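Local structure of bacterioferritin (Mycobacterium smegmatis str. MC2 155, 3BKN) at residues R45-S48 and F49-M52; A89-A92 and I93-V97; Q122-A125 and D126-H130; Q139-K143 and L144-L148. The protein probably stores iron, oxidising ferrous ions with dioxygen at a dinuclear centre and laying down a ferric mineral inside a 24-subunit, heme-containing shell. All coordinates share one frame; numbering follows the deposited sequence.

Contact 1. Residues R45-S48 and F49-M52. With ZN (zinc ion), chain M; ZN (zinc ion), chain N; HEM (protoporphyrin IX containing Fe), chain T.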
loop_
_atom_site.group_PDB
_atom_site.type_symbol
_atom_site.label_atom_id
_atom_site.label_comp_id
_atom_site.label_asym_id
_atom_site.label_seq_id
_atom_site.Cartn_x
_atom_site.Cartn_y
_atom_site.Cartn_z
ATOM N N ARG A 45 -40.116 10.993 -4.484
ATOM C CA ARG A 45 -39.422 10.776 -5.736
ATOM C C ARG A 45 -39.075 9.305 -5.838
ATOM O O ARG A 45 -39.356 8.672 -6.852
ATOM C CB ARG A 45 -38.197 11.677 -5.823
ATOM C CG ARG A 45 -37.525 11.826 -7.168
ATOM C CD ARG A 45 -36.042 12.233 -6.930
ATOM N NE ARG A 45 -35.181 12.181 -8.115
ATOM C CZ ARG A 45 -35.318 12.999 -9.158
ATOM N NH1 ARG A 45 -36.295 13.892 -9.175
ATOM N NH2 ARG A 45 -34.517 12.893 -10.207
ATOM N N ALA A 46 -38.516 8.728 -4.782
ATOM C CA ALA A 46 -38.178 7.301 -4.799
ATOM C C ALA A 46 -39.408 6.458 -5.078
ATOM O O ALA A 46 -39.345 5.551 -5.858
ATOM C CB ALA A 46 -37.509 6.894 -3.514
ATOM N N GLU A 47 -40.549 6.775 -4.478
ATOM C CA GLU A 47 -41.777 6.055 -4.793
ATOM C C GLU A 47 -42.098 6.093 -6.299
ATOM O O GLU A 47 -42.493 5.076 -6.895
ATOM C CB GLU A 47 -42.936 6.547 -3.925
ATOM C CG GLU A 47 -42.633 6.473 -2.415
ATOM C CD GLU A 47 -42.692 5.056 -1.856
ATOM O OE1 GLU A 47 -42.625 4.105 -2.660
ATOM O OE2 GLU A 47 -42.817 4.887 -0.616
ATOM N N SER A 48 -41.902 7.249 -6.911
ATOM C CA SER A 48 -42.031 7.419 -8.352
ATOM C C SER A 48 -41.139 6.443 -9.151
ATOM O O SER A 48 -41.593 5.838 -10.126
ATOM C CB SER A 48 -41.660 8.864 -8.721
ATOM O OG SER A 48 -42.152 9.158 -9.996
ATOM N N PHE A 49 -39.868 6.289 -8.756
ATOM C CA PHE A 49 -38.967 5.398 -9.487
ATOM C C PHE A 49 -39.388 3.935 -9.332
ATOM O O PHE A 49 -39.267 3.141 -10.253
ATOM C CB PHE A 49 -37.527 5.609 -9.073
ATOM C CG PHE A 49 -36.980 6.933 -9.445
ATOM C CD1 PHE A 49 -37.243 7.487 -10.664
ATOM C CD2 PHE A 49 -36.144 7.616 -8.591
ATOM C CE1 PHE A 49 -36.711 8.719 -11.028
ATOM C CE2 PHE A 49 -35.611 8.854 -8.955
ATOM C CZ PHE A 49 -35.911 9.394 -10.198
ATOM N N GLU A 50 -39.904 3.591 -8.167
ATOM C CA GLU A 50 -40.421 2.256 -7.956
ATOM C C GLU A 50 -41.570 1.992 -8.894
ATOM O O GLU A 50 -41.665 0.896 -9.401
ATOM C CB GLU A 50 -40.842 2.017 -6.497
ATOM C CG GLU A 50 -40.082 0.804 -5.877
ATOM C CD GLU A 50 -40.702 0.255 -4.602
ATOM O OE1 GLU A 50 -40.417 0.823 -3.508
ATOM O OE2 GLU A 50 -41.443 -0.758 -4.709
ATOM N N GLU A 51 -42.417 2.987 -9.159
ATOM C CA GLU A 51 -43.461 2.812 -10.139
ATOM C C GLU A 51 -42.906 2.676 -11.522
ATOM O O GLU A 51 -43.401 1.865 -12.287
ATOM C CB GLU A 51 -44.478 3.919 -10.108
ATOM C CG GLU A 51 -45.160 4.042 -8.815
ATOM C CD GLU A 51 -45.771 2.751 -8.274
ATOM O OE1 GLU A 51 -45.795 1.719 -8.979
ATOM O OE2 GLU A 51 -46.217 2.757 -7.106
ATOM N N MET A 52 -41.892 3.470 -11.858
ATOM C CA MET A 52 -41.237 3.322 -13.154
ATOM C C MET A 52 -40.732 1.891 -13.357
ATOM O O MET A 52 -40.917 1.316 -14.436
ATOM C CB MET A 52 -40.099 4.304 -13.308
ATOM C CG MET A 52 -40.533 5.728 -13.464
ATOM S SD MET A 52 -39.144 6.898 -13.454
ATOM C CE MET A 52 -39.897 8.250 -12.516
HETATM ZN ZN ZN M . -46.601 -0.048 -8.767
HETATM ZN ZN ZN N . -46.943 1.852 -5.434
HETATM C CHA HEM T . -35.459 7.161 -14.496
HETATM C CHB HEM T . -38.367 11.057 -14.748
HETATM C CHC HEM T . -41.709 8.330 -16.921
HETATM C CHD HEM T . -38.906 4.372 -16.541
HETATM C C1A HEM T . -35.931 8.545 -14.406
HETATM C C2A HEM T . -35.099 9.608 -13.856
HETATM C C3A HEM T . -35.977 10.761 -13.936
HETATM C C4A HEM T . -37.201 10.212 -14.519
HETATM C CMA HEM T . -35.711 12.172 -13.523
HETATM C CAA HEM T . -33.689 9.524 -13.349
HETATM C CBA HEM T . -32.901 8.647 -14.311
HETATM C CGA HEM T . -31.649 9.308 -14.837
HETATM O O1A HEM T . -31.753 10.155 -15.745
HETATM O O2A HEM T . -30.550 8.964 -14.357
HETATM C C1B HEM T . -39.616 10.651 -15.367
HETATM C C2B HEM T . -40.691 11.611 -15.624
HETATM C C3B HEM T . -41.627 10.719 -16.271
HETATM C C4B HEM T . -41.049 9.476 -16.321
HETATM C CMB HEM T . -40.773 13.073 -15.310
HETATM C CAB HEM T . -42.962 11.093 -16.770
HETATM C CBB HEM T . -44.040 10.521 -16.266
HETATM C C1C HEM T . -41.253 6.958 -17.058
HETATM C C2C HEM T . -42.079 5.928 -17.701
HETATM C C3C HEM T . -41.240 4.760 -17.594
HETATM C C4C HEM T . -40.029 5.234 -16.910
HETATM C CMC HEM T . -43.433 5.981 -18.328
HETATM C CAC HEM T . -41.630 3.432 -18.102
HETATM C CBC HEM T . -40.943 2.390 -17.737
HETATM C C1D HEM T . -37.677 4.798 -15.885
HETATM C C2D HEM T . -36.594 3.871 -15.625
HETATM C C3D HEM T . -35.602 4.752 -15.029
HETATM C C4D HEM T . -36.188 5.988 -15.011
HETATM C CMD HEM T . -36.549 2.397 -15.917
HETATM C CAD HEM T . -34.243 4.388 -14.520
HETATM C CBD HEM T . -34.391 3.149 -13.655
HETATM C CGD HEM T . -34.095 3.429 -12.206
HETATM O O1D HEM T . -34.979 3.183 -11.366
HETATM O O2D HEM T . -32.980 3.878 -11.903
HETATM N NA HEM T . -37.166 8.902 -14.786
HETATM N NB HEM T . -39.841 9.403 -15.793
HETATM N NC HEM T . -40.070 6.548 -16.601
HETATM N ND HEM T . -37.421 6.062 -15.532
HETATM FE FE HEM T . -38.629 7.720 -15.650
#

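Contact 2. Residues A89-A92 and I93-V97. With ZN (zinc ion), chain N.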
loop_
_atom_site.group_PDB
_atom_site.type_symbol
_atom_site.label_atom_id
_atom_site.label_comp_id
_atom_site.label_asym_id
_atom_site.label_seq_id
_atom_site.Cartn_x
_atom_site.Cartn_y
_atom_site.Cartn_z
ATOM N N ALA A 89 -54.296 11.212 -1.940
ATOM C CA ALA A 89 -54.352 11.005 -3.379
ATOM C C ALA A 89 -53.563 9.748 -3.816
ATOM O O ALA A 89 -54.066 8.940 -4.610
ATOM C CB ALA A 89 -53.844 12.231 -4.068
ATOM N N ASP A 90 -52.347 9.583 -3.277
ATOM C CA ASP A 90 -51.503 8.421 -3.593
ATOM C C ASP A 90 -52.043 7.142 -2.935
ATOM O O ASP A 90 -52.007 6.052 -3.499
ATOM C CB ASP A 90 -50.037 8.698 -3.232
ATOM C CG ASP A 90 -49.423 9.843 -4.087
ATOM O OD1 ASP A 90 -49.790 9.941 -5.304
ATOM O OD2 ASP A 90 -48.595 10.650 -3.553
ATOM N N LEU A 91 -52.590 7.274 -1.740
ATOM C CA LEU A 91 -53.238 6.130 -1.116
ATOM C C LEU A 91 -54.446 5.689 -1.957
ATOM O O LEU A 91 -54.698 4.505 -2.095
ATOM C CB LEU A 91 -53.589 6.448 0.338
ATOM C CG LEU A 91 -54.265 5.453 1.261
ATOM C CD1 LEU A 91 -53.260 4.365 1.649
ATOM C CD2 LEU A 91 -54.720 6.181 2.476
ATOM N N ALA A 92 -55.161 6.633 -2.559
ATOM C CA ALA A 92 -56.305 6.245 -3.345
ATOM C C ALA A 92 -55.922 5.353 -4.543
ATOM O O ALA A 92 -56.600 4.365 -4.801
ATOM C CB ALA A 92 -57.179 7.481 -3.739
ATOM N N ILE A 93 -54.834 5.657 -5.258
ATOM C CA ILE A 93 -54.439 4.743 -6.315
ATOM C C ILE A 93 -53.793 3.422 -5.878
ATOM O O ILE A 93 -53.897 2.417 -6.599
ATOM C CB ILE A 93 -53.635 5.336 -7.480
ATOM C CG1 ILE A 93 -52.517 6.208 -7.016
ATOM C CG2 ILE A 93 -54.562 6.077 -8.503
ATOM C CD1 ILE A 93 -51.856 6.830 -8.232
ATOM N N GLU A 94 -53.122 3.409 -4.728
ATOM C CA GLU A 94 -52.584 2.159 -4.248
ATOM C C GLU A 94 -53.719 1.216 -3.916
ATOM O O GLU A 94 -53.627 0.030 -4.236
ATOM C CB GLU A 94 -51.632 2.359 -3.085
ATOM C CG GLU A 94 -50.403 3.166 -3.444
ATOM C CD GLU A 94 -49.447 2.438 -4.375
ATOM O OE1 GLU A 94 -49.711 1.285 -4.804
ATOM O OE2 GLU A 94 -48.403 3.030 -4.703
ATOM N N TYR A 95 -54.806 1.737 -3.342
ATOM C CA TYR A 95 -55.986 0.914 -3.043
ATOM C C TYR A 95 -56.638 0.382 -4.291
ATOM O O TYR A 95 -57.123 -0.754 -4.287
ATOM C CB TYR A 95 -57.018 1.626 -2.179
ATOM C CG TYR A 95 -56.714 1.418 -0.746
ATOM C CD1 TYR A 95 -56.623 0.114 -0.217
ATOM C CD2 TYR A 95 -56.498 2.488 0.107
ATOM C CE1 TYR A 95 -56.326 -0.110 1.150
ATOM C CE2 TYR A 95 -56.188 2.283 1.482
ATOM C CZ TYR A 95 -56.105 0.985 1.981
ATOM O OH TYR A 95 -55.807 0.771 3.299
ATOM N N GLU A 96 -56.661 1.175 -5.369
ATOM C CA GLU A 96 -57.199 0.655 -6.631
ATOM C C GLU A 96 -56.349 -0.488 -7.143
ATOM O O GLU A 96 -56.895 -1.445 -7.694
ATOM C CB GLU A 96 -57.364 1.716 -7.693
ATOM C CG GLU A 96 -58.452 2.682 -7.303
ATOM C CD GLU A 96 -58.469 3.960 -8.130
ATOM O OE1 GLU A 96 -57.379 4.420 -8.590
ATOM O OE2 GLU A 96 -59.598 4.492 -8.285
ATOM N N VAL A 97 -55.038 -0.418 -6.928
ATOM C CA VAL A 97 -54.179 -1.502 -7.326
ATOM C C VAL A 97 -54.514 -2.802 -6.571
ATOM O O VAL A 97 -54.686 -3.846 -7.196
ATOM C CB VAL A 97 -52.712 -1.087 -7.282
ATOM C CG1 VAL A 97 -51.812 -2.296 -7.427
ATOM C CG2 VAL A 97 -52.460 -0.071 -8.403
HETATM ZN ZN ZN N . -46.943 1.852 -5.434
#

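Contact 3. Residues Q122-A125 and D126-H130. With ZN (zinc ion), chain N; ZN (zinc ion), chain M.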
loop_
_atom_site.group_PDB
_atom_site.type_symbol
_atom_site.label_atom_id
_atom_site.label_comp_id
_atom_site.label_asym_id
_atom_site.label_seq_id
_atom_site.Cartn_x
_atom_site.Cartn_y
_atom_site.Cartn_z
ATOM N N GLN A 122 -45.453 -9.995 -6.661
ATOM C CA GLN A 122 -44.352 -9.070 -6.293
ATOM C C GLN A 122 -44.803 -7.602 -6.306
ATOM O O GLN A 122 -44.539 -6.865 -5.354
ATOM C CB GLN A 122 -43.093 -9.298 -7.148
ATOM C CG GLN A 122 -41.932 -9.974 -6.333
ATOM C CD GLN A 122 -41.383 -11.235 -7.033
ATOM O OE1 GLN A 122 -40.713 -11.156 -8.072
ATOM N NE2 GLN A 122 -41.674 -12.400 -6.461
ATOM N N ILE A 123 -45.527 -7.204 -7.345
ATOM C CA ILE A 123 -46.018 -5.865 -7.385
ATOM C C ILE A 123 -46.959 -5.591 -6.199
ATOM O O ILE A 123 -46.804 -4.585 -5.490
ATOM C CB ILE A 123 -46.579 -5.525 -8.781
ATOM C CG1 ILE A 123 -45.401 -5.215 -9.710
ATOM C CG2 ILE A 123 -47.522 -4.343 -8.736
ATOM C CD1 ILE A 123 -45.711 -5.427 -11.096
ATOM N N LEU A 124 -47.894 -6.506 -5.960
ATOM C CA LEU A 124 -48.846 -6.363 -4.855
ATOM C C LEU A 124 -48.133 -6.132 -3.535
ATOM O O LEU A 124 -48.472 -5.205 -2.793
ATOM C CB LEU A 124 -49.788 -7.573 -4.756
ATOM C CG LEU A 124 -50.922 -7.560 -3.711
ATOM C CD1 LEU A 124 -51.750 -6.280 -3.714
ATOM C CD2 LEU A 124 -51.814 -8.756 -3.859
ATOM N N ALA A 125 -47.124 -6.947 -3.247
ATOM C CA ALA A 125 -46.372 -6.761 -2.014
ATOM C C ALA A 125 -45.746 -5.349 -1.940
ATOM O O ALA A 125 -45.900 -4.658 -0.918
ATOM C CB ALA A 125 -45.346 -7.832 -1.857
ATOM N N ASP A 126 -45.082 -4.907 -3.015
ATOM C CA ASP A 126 -44.557 -3.549 -3.059
ATOM C C ASP A 126 -45.694 -2.534 -2.801
ATOM O O ASP A 126 -45.566 -1.667 -1.956
ATOM C CB ASP A 126 -43.797 -3.242 -4.359
ATOM C CG ASP A 126 -42.516 -4.128 -4.566
ATOM O OD1 ASP A 126 -42.161 -5.032 -3.769
ATOM O OD2 ASP A 126 -41.835 -3.920 -5.587
ATOM N N GLU A 127 -46.831 -2.658 -3.464
ATOM C CA GLU A 127 -47.877 -1.667 -3.213
ATOM C C GLU A 127 -48.451 -1.720 -1.804
ATOM O O GLU A 127 -48.886 -0.704 -1.301
ATOM C CB GLU A 127 -48.991 -1.659 -4.272
ATOM C CG GLU A 127 -48.544 -1.944 -5.662
ATOM C CD GLU A 127 -47.877 -0.779 -6.339
ATOM O OE1 GLU A 127 -47.146 -0.039 -5.651
ATOM O OE2 GLU A 127 -48.059 -0.609 -7.578
ATOM N N GLU A 128 -48.452 -2.884 -1.167
ATOM C CA GLU A 128 -48.965 -2.975 0.211
ATOM C C GLU A 128 -48.004 -2.216 1.109
ATOM O O GLU A 128 -48.414 -1.533 2.031
ATOM C CB GLU A 128 -49.131 -4.415 0.673
ATOM C CG GLU A 128 -50.297 -5.145 0.039
ATOM C CD GLU A 128 -50.577 -6.554 0.636
ATOM O OE1 GLU A 128 -50.425 -6.745 1.868
ATOM O OE2 GLU A 128 -51.001 -7.480 -0.110
ATOM N N THR A 129 -46.722 -2.266 0.801
ATOM C CA THR A 129 -45.767 -1.487 1.548
ATOM C C THR A 129 -45.948 0.043 1.389
ATOM O O THR A 129 -45.820 0.783 2.378
ATOM C CB THR A 129 -44.340 -1.999 1.247
ATOM O OG1 THR A 129 -44.211 -3.284 1.862
ATOM C CG2 THR A 129 -43.248 -1.076 1.805
ATOM N N HIS A 130 -46.271 0.501 0.179
ATOM C CA HIS A 130 -46.567 1.905 -0.054
ATOM C C HIS A 130 -47.785 2.268 0.762
ATOM O O HIS A 130 -47.782 3.287 1.429
ATOM C CB HIS A 130 -46.806 2.265 -1.533
ATOM C CG HIS A 130 -45.589 2.170 -2.423
ATOM N ND1 HIS A 130 -45.657 2.324 -3.801
ATOM C CD2 HIS A 130 -44.283 1.900 -2.147
ATOM C CE1 HIS A 130 -44.451 2.168 -4.330
ATOM N NE2 HIS A 130 -43.601 1.897 -3.351
HETATM ZN ZN ZN N . -46.943 1.852 -5.434
HETATM ZN ZN ZN M . -46.601 -0.048 -8.767
#

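Contact 4. Residues Q139-K143 and L144-L148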
loop_
_atom_site.group_PDB
_atom_site.type_symbol
_atom_site.label_atom_id
_atom_site.label_comp_id
_atom_site.label_asym_id
_atom_site.label_seq_id
_atom_site.Cartn_x
_atom_site.Cartn_y
_atom_site.Cartn_z
ATOM N N GLN A 139 -51.670 8.944 9.856
ATOM C CA GLN A 139 -51.863 8.820 11.287
ATOM C C GLN A 139 -50.885 9.696 12.073
ATOM O O GLN A 139 -51.286 10.330 13.071
ATOM C CB GLN A 139 -51.758 7.387 11.721
ATOM C CG GLN A 139 -52.905 6.553 11.248
ATOM C CD GLN A 139 -52.544 5.092 11.324
ATOM O OE1 GLN A 139 -51.470 4.723 11.849
ATOM N NE2 GLN A 139 -53.413 4.252 10.806
ATOM N N LEU A 140 -49.632 9.745 11.602
ATOM C CA LEU A 140 -48.623 10.588 12.201
ATOM C C LEU A 140 -49.052 12.022 12.216
ATOM O O LEU A 140 -48.938 12.655 13.273
ATOM C CB LEU A 140 -47.266 10.470 11.497
ATOM C CG LEU A 140 -46.392 9.379 12.101
ATOM C CD1 LEU A 140 -45.069 9.360 11.405
ATOM C CD2 LEU A 140 -46.218 9.552 13.660
ATOM N N MET A 141 -49.551 12.529 11.077
ATOM C CA MET A 141 -50.103 13.895 11.047
ATOM C C MET A 141 -51.178 14.118 12.142
ATOM O O MET A 141 -51.201 15.154 12.792
ATOM C CB MET A 141 -50.654 14.260 9.680
ATOM C CG MET A 141 -49.625 14.270 8.607
ATOM S SD MET A 141 -50.206 14.715 6.934
ATOM C CE MET A 141 -50.951 16.266 7.377
ATOM N N ASP A 142 -52.046 13.135 12.363
ATOM C CA ASP A 142 -53.041 13.254 13.400
ATOM C C ASP A 142 -52.420 13.272 14.793
ATOM O O ASP A 142 -52.889 14.023 15.620
ATOM C CB ASP A 142 -54.122 12.191 13.263
ATOM C CG ASP A 142 -54.961 12.387 11.992
ATOM O OD1 ASP A 142 -55.339 13.540 11.705
ATOM O OD2 ASP A 142 -55.228 11.403 11.249
ATOM N N LYS A 143 -51.365 12.490 15.045
ATOM C CA LYS A 143 -50.699 12.494 16.351
ATOM C C LYS A 143 -49.827 13.705 16.590
ATOM O O LYS A 143 -49.869 14.313 17.673
ATOM C CB LYS A 143 -49.873 11.259 16.543
ATOM C CG LYS A 143 -50.718 10.053 16.932
ATOM C CD LYS A 143 -50.299 8.805 16.155
ATOM C CE LYS A 143 -51.050 7.538 16.595
ATOM N NZ LYS A 143 -50.284 6.370 16.031
ATOM N N LEU A 144 -49.051 14.104 15.594
ATOM C CA LEU A 144 -48.179 15.259 15.796
ATOM C C LEU A 144 -48.838 16.617 15.508
ATOM O O LEU A 144 -48.453 17.638 16.094
ATOM C CB LEU A 144 -46.883 15.093 15.021
ATOM C CG LEU A 144 -46.278 13.701 15.220
ATOM C CD1 LEU A 144 -45.109 13.533 14.300
ATOM C CD2 LEU A 144 -45.830 13.466 16.652
ATOM N N GLY A 145 -49.837 16.633 14.625
ATOM C CA GLY A 145 -50.445 17.889 14.187
ATOM C C GLY A 145 -49.792 18.194 12.883
ATOM O O GLY A 145 -48.656 17.793 12.693
ATOM N N ASP A 146 -50.501 18.878 11.985
ATOM C CA ASP A 146 -49.995 19.229 10.652
ATOM C C ASP A 146 -48.685 19.994 10.618
ATOM O O ASP A 146 -47.764 19.581 9.946
ATOM C CB ASP A 146 -51.075 19.965 9.860
ATOM C CG ASP A 146 -52.042 19.000 9.213
ATOM O OD1 ASP A 146 -51.865 17.786 9.456
ATOM O OD2 ASP A 146 -52.986 19.425 8.492
ATOM N N ALA A 147 -48.613 21.112 11.333
ATOM C CA ALA A 147 -47.374 21.904 11.342
ATOM C C ALA A 147 -46.171 21.080 11.876
ATOM O O ALA A 147 -45.128 21.008 11.220
ATOM C CB ALA A 147 -47.546 23.256 12.075
ATOM N N LEU A 148 -46.332 20.427 13.025
ATOM C CA LEU A 148 -45.226 19.685 13.610
ATOM C C LEU A 148 -44.744 18.544 12.702
ATOM O O LEU A 148 -43.552 18.265 12.623
ATOM C CB LEU A 148 -45.591 19.187 14.999
ATOM C CG LEU A 148 -44.475 18.709 15.928
ATOM C CD1 LEU A 148 -43.318 19.636 15.845
ATOM C CD2 LEU A 148 -45.005 18.632 17.388
#

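Contact 1. Residues R45-S48 and F49-M52
R45 sets its CG anti to the backbone N (chi1 -166°) and stays extended as far as NE, while F49, one turn later, has CG beside its own backbone N (chi1 -66°). The arginine chain therefore runs past the outer part of the ring, from CG to the guanidinium: the CE2-CZ border of the ring is presented to one face of the guanidinium, with R45 NE 3.5 Å from F49 CE2. The planes stand almost perpendicular, 89° apart, and R45 NH2 lies at the ring edge in its plane. Beneath this pair the backbone is tied by F49 N to R45 O at 3.1 Å. The phenyl ring also reaches the heme, its CE1 3.4 Å from porphyrin C2A, and R45 NH1 forms a salt bridge with E56 of the second subunit. One turn apart again, S48 OG lies 3.5 Å from M52 CE; the hydroxyl is hydrogen-bonded to the carbonyl of I22, and M52 SD sits 2.4 Å from the heme iron, whose other axial ligand is M52 of the second subunit. E51 faces the interior instead, its chain bent at chi2 so that OE2 comes 2.0 Å from the zinc ion of chain N and OE1 binds that of chain M. A single helix thus carries ligands on two flanks, one for the bis-methionine heme of the bacterioferritin dimer and one for the dinuclear site of the four-helix bundle.

Contact 2. Residues A89-A92 and I93-V97
E94 curls back over the preceding turn, its CG 3.3 Å from D90 O, and then carries its carboxylate to the zinc ion of chain N. With CG beside the backbone N (chi1 -63°) and a second bend at chi2, OE2 is delivered to the metal at 2.0 Å; OE1 stays 2.9 Å from the same zinc ion. Y25 on helix 5-34 adds a hydrogen bond to OE2, giving the coordinating oxygen a second partner. Behind this first shell the helix backbone fixes where the glutamate starts: E94 N bonds to D90 O at 3.1 Å, and D90 is itself tied to helix 5-34, through OD2 to H28 and through OD1 to Q24. On another flank L91 and Y95 lie side by side and point the same way, L91 CD1 resting 3.6 Å from Y95 CE2. Y95 N bonds to L91 O at 3.0 Å, and at the far end of the ring the hydroxyl is hydrogen-bonded to E135. Both side chains also pack on I131 of helix 114-144. Further out, E96 N reaches A92 O at 3.2 Å, and the E96 carboxylate pairs with R78 in a salt bridge. Chemically, E94 is a terminal ligand that grips one metal through one oxygen, and the hydrogen bond to Y25 would be expected to limit rotation of the carboxylate.

Contact 3. Residues Q122-A125 and D126-H130
A125, D126 and L124 have the largest surfaces buried between the two turns, and each makes a different kind of contact. A125 works through its backbone and its methyl: A125 O accepts T129 N at 3.1 Å, and its side chain packs against R118 of the third subunit. D126 closes the turn below with D126 N to Q122 O at 3.1 Å, an almost straight bond with an N-H...O angle of 176°, while its CB rests 3.5 Å from I123 O. Its OD2 is hydrogen-bonded to NE2 of H54, consistent with a second-shell residue fixing the turn of this zinc ligand; its carbonyl oxygen lies above one face of the H130 ring, offset toward the rim. L124 sends its branch across E128, with L124 CG 3.6 Å from E128 OE2. The glutamate, extended beyond CG, passes the leucine and ends against the third subunit, where OE1 forms a salt bridge with R61 and OE2 a hydrogen bond with T115. E127 turns inward. Its CG touches I123 O at 3.2 Å, and the bent chain (chi2 -77°) spans the metals, OE1 binding the zinc ion of chain N at 1.9 Å and OE2 that of chain M at 2.0 Å. H130 ND1 binds the zinc ion of chain N at 2.1 Å. I123 packs on Q14 and E18 of helix 5-34 and on H54 and I58 of helix 38-64, and E127 on V97 of helix 83-110, while Q122, A125 and E128 meet the third subunit; L124 touches both helix 83-110 and that subunit.

Contact 4. Residues Q139-K143 and L144-L148
Backbone hydrogen bonds from L144 and G145 to L140 and M141 close the last turn of helix 114-144. L144 N points almost straight at L140 O, 2.7 Å away with an N-H...O angle of 173°. The next bond, G145 N to M141 O, is also 2.7 Å long but more bent, at 139°, because the chain is already leaving the helix. G145 has a positive phi of 98°, a backbone shape suited to a residue without a side chain, and it also occupies the N-cap position of the following short helix. G145 joins the long fourth helix of the bundle to helix 146-151, the short C-terminal helix that in ferritins gathers round the fourfold axis; contacts of L148 with A151 of a fourth subunit and L148 of a fifth are consistent with that placement. Apolar packing comes from L140 and L144, which lie side by side pointing the same way, their closest atoms L140 CD2 and L144 CD1 at 4.2 Å. L140 is also covered by Y149 and by W35 of the fourth subunit, and L144 packs on A147 of that same subunit. Charged groups serve the outer surface: D142 before G145 and D146 after it both form salt bridges with R84 of helix 83-110, which probably offsets the like charges of the two aspartates. K143 extends away from the turn to make a cation-pi contact with W35 of the fourth subunit.

Overall arrangement
Contacts 1, 2 and 3 follow one another along the chain on helices 38-64, 83-110 and 114-144, and they converge in the middle of the bundle. Their centres lie 12 to 14 Å apart, yet their side chains touch around the zinc ion of chain N, to which E51, E94, E127 and H130 all contribute; contacts 1 and 3 also share the zinc ion of chain M. Contact 1 alone adds the heme side. Contact 4 comes last, at the far end of helix 114-144, about 21 to 25 Å between centres from the others and touching none. The metal sites thus lie mid-bundle, while subunit contacts occur both there and at the C-terminal end.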